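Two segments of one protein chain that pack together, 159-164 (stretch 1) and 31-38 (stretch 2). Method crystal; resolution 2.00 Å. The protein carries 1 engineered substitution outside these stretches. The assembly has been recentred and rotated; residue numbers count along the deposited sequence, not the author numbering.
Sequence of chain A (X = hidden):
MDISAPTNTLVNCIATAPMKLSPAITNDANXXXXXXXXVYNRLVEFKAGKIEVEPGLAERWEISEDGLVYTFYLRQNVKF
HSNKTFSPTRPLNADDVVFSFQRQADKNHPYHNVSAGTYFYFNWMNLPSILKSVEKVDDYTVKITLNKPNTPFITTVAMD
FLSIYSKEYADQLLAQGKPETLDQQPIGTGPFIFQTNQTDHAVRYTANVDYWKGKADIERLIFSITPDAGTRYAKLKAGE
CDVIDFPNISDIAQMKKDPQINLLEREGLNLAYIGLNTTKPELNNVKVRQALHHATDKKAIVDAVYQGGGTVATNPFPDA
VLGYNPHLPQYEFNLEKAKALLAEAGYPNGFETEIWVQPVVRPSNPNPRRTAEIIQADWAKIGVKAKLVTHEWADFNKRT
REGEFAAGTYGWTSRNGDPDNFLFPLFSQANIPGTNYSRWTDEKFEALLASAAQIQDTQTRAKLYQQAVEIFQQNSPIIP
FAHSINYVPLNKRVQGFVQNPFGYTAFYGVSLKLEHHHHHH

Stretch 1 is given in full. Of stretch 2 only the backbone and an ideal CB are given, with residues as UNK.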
# COMPACT_ATOMS: atom_id res chain seq x y z
N MET A 159 3.34 -4.64 8.90
CA MET A 159 2.29 -3.70 8.53
C MET A 159 1.59 -3.14 9.75
O MET A 159 1.54 -3.79 10.81
CB MET A 159 1.30 -4.37 7.55
CG MET A 159 1.92 -4.74 6.21
SD MET A 159 0.75 -5.60 5.12
CE MET A 159 -0.52 -4.35 4.92
N ASP A 160 1.06 -1.93 9.61
CA ASP A 160 0.44 -1.19 10.70
C ASP A 160 -0.65 -1.91 11.47
O ASP A 160 -0.74 -1.76 12.70
CB ASP A 160 -0.10 0.14 10.19
CG ASP A 160 0.98 0.99 9.60
OD1 ASP A 160 1.52 0.61 8.55
OD2 ASP A 160 1.30 2.04 10.18
N PHE A 161 -1.48 -2.68 10.77
CA PHE A 161 -2.60 -3.39 11.40
C PHE A 161 -2.14 -4.44 12.42
O PHE A 161 -2.91 -4.88 13.28
CB PHE A 161 -3.52 -4.03 10.33
CG PHE A 161 -3.01 -5.34 9.73
CD1 PHE A 161 -3.57 -6.56 10.10
CD2 PHE A 161 -2.02 -5.34 8.75
CE1 PHE A 161 -3.15 -7.74 9.53
CE2 PHE A 161 -1.59 -6.54 8.17
CZ PHE A 161 -2.15 -7.73 8.55
N LEU A 162 -0.87 -4.83 12.34
CA LEU A 162 -0.33 -5.79 13.31
C LEU A 162 0.51 -5.12 14.41
O LEU A 162 1.40 -5.73 14.98
CB LEU A 162 0.41 -6.94 12.59
CG LEU A 162 -0.56 -7.83 11.80
CD1 LEU A 162 0.19 -8.90 10.98
CD2 LEU A 162 -1.59 -8.51 12.72
N SER A 163 0.19 -3.87 14.70
CA SER A 163 0.76 -3.17 15.85
C SER A 163 0.43 -3.94 17.11
O SER A 163 -0.65 -4.54 17.22
CB SER A 163 0.17 -1.77 15.97
OG SER A 163 0.63 -0.94 14.92
N ILE A 164 1.34 -3.93 18.07
CA ILE A 164 1.15 -4.70 19.29
C ILE A 164 0.55 -3.82 20.39
O ILE A 164 1.16 -2.82 20.79
CB ILE A 164 2.47 -5.34 19.76
CG1 ILE A 164 3.07 -6.22 18.66
CG2 ILE A 164 2.26 -6.13 21.05
CD1 ILE A 164 2.15 -7.31 18.16
N UNK A 31 -5.35 7.02 8.62
CA UNK A 31 -5.47 6.97 10.09
C UNK A 31 -4.22 6.42 10.77
O UNK A 31 -3.96 6.68 11.93
CB UNK A 31 -6.67 6.11 10.49
N UNK A 32 -3.49 5.58 10.05
CA UNK A 32 -2.28 4.95 10.57
C UNK A 32 -1.24 5.98 10.99
O UNK A 32 -0.53 5.79 11.97
CB UNK A 32 -1.68 4.01 9.52
N UNK A 33 -1.18 7.09 10.27
CA UNK A 33 -0.21 8.13 10.57
C UNK A 33 -0.42 8.71 11.98
O UNK A 33 0.53 9.18 12.62
CB UNK A 33 -0.30 9.24 9.52
N UNK A 34 -1.66 8.70 12.44
CA UNK A 34 -2.03 9.22 13.76
C UNK A 34 -1.92 8.17 14.87
O UNK A 34 -1.99 8.51 16.04
CB UNK A 34 -3.46 9.76 13.72
N UNK A 35 -1.78 6.89 14.51
CA UNK A 35 -1.69 5.85 15.54
C UNK A 35 -0.45 4.95 15.42
O UNK A 35 0.57 5.20 16.05
CB UNK A 35 -2.95 4.98 15.48
N UNK A 36 -0.54 3.91 14.60
CA UNK A 36 0.53 2.93 14.48
C UNK A 36 1.88 3.57 14.21
O UNK A 36 2.91 3.08 14.69
CB UNK A 36 0.20 1.93 13.37
N UNK A 37 1.89 4.66 13.45
CA UNK A 37 3.13 5.23 12.96
C UNK A 37 3.89 5.96 14.06
O UNK A 37 5.10 6.08 13.98
CB UNK A 37 2.85 6.18 11.80
N UNK A 38 3.18 6.46 15.07
CA UNK A 38 3.83 7.22 16.14
C UNK A 38 3.79 6.51 17.50
O UNK A 38 4.72 6.62 18.29
CB UNK A 38 3.17 8.59 16.27

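Position 31 has helical backbone angles, and nothing of stretch 1 lies within 5.5 Å of its ideal CB, so the neighbour sets no preference. The residue is Asp 31; both carboxylate oxygens are hydrogen-bonded elsewhere in the structure, and its carbonyl accepts the backbone NH of position 34.

Position 32 is different. Its CA-to-CB bond points toward stretch 1, and its ideal CB lies 3.6 Å from Asp 160 OD2. Beside the carboxylate, stretch 1 offers the CB of Asp 160 and the backbone leading into Phe 161. A donor could address the charge, while a flat or branched apolar group could cover the methylene. The deposited residue is Phe 32, chi1 in the m well, and it takes the second course: Asp 160 CB stands over one ring face, 3.6 Å from the centroid of the Phe 32 ring and 9° off its normal, a CH-pi contact. Farther along the ring, Phe 32 CZ comes to 4.3 Å from Phe 161 N. With the ring against the methylene, the carboxylate is left to later positions.

At position 33 CA-to-CB points away, so many side chains would fit as far as stretch 1 is concerned; it is Asn 33, whose backbone O accepts a hydrogen bond from the side chain at position 38. Position 34, out of reach, is equally unconstrained and holds Ala 34. Position 35 points sideways, with phi/psi of -126/-86 breaking the helical run; stretch 1 leaves the choice open. Ser 35 makes no contact with stretch 1.

Position 36 is the closest match in register, its CA 5.6 Å from the CA of Asp 160. CB points toward stretch 1, and the ideal CB is only 3.3 Å from Ser 163 OG and 3.4 Å from Asp 160 OD2. The acceptor asks for a short donor and the tight CB leaves no room for a branch, so serine suits best; alanine would fit but leave the acceptor unused. It is Ser 36, chi1 40°, whose OG donates to Asp 160 OD2 at 2.8 Å.

Position 37 points sideways, its ideal CB 4.7 Å from Asp 160 OD2. A short side chain would fall short of the acceptor; a long donor such as glutamine, lysine or arginine could bend back to it. Gln 37 does so, with chi1 and chi2 both m: NE2 donates to Asp 160 OD2 at 2.8 Å and a nearly straight 172°, so one carboxylate oxygen receives two donors.

Position 38 is out of reach, so stretch 1 would accept many side chains. Gln 38 turns inward on its own stretch, NE2 donating to Asn 33 O at 2.9 Å.

Stretch 2, residues 31-38: DFNASSQQ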
# COMPACT_ATOMS: atom_id res chain seq x y z
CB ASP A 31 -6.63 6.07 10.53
CG ASP A 31 -8.00 6.71 10.33
OD1 ASP A 31 -8.06 7.92 10.09
OD2 ASP A 31 -9.02 5.99 10.44
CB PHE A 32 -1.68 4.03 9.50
CG PHE A 32 -2.46 2.76 9.27
CD1 PHE A 32 -3.13 2.13 10.30
CD2 PHE A 32 -2.47 2.17 8.01
CE1 PHE A 32 -3.84 0.92 10.07
CE2 PHE A 32 -3.18 0.96 7.78
CZ PHE A 32 -3.86 0.35 8.80
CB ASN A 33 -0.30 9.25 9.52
CG ASN A 33 0.28 8.83 8.20
OD1 ASN A 33 1.25 8.08 8.16
ND2 ASN A 33 -0.31 9.30 7.10
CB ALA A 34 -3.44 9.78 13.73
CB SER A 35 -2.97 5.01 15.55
OG SER A 35 -3.21 4.43 14.28
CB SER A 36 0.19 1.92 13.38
OG SER A 36 -0.41 2.59 12.28
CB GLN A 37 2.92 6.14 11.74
CG GLN A 37 2.64 5.39 10.42
CD GLN A 37 3.85 4.68 9.84
OE1 GLN A 37 4.92 5.26 9.67
NE2 GLN A 37 3.69 3.40 9.53
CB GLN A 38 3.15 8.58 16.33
CG GLN A 38 2.71 9.32 15.05
CD GLN A 38 3.81 9.50 14.01
OE1 GLN A 38 4.99 9.56 14.30
NE2 GLN A 38 3.39 9.60 12.76
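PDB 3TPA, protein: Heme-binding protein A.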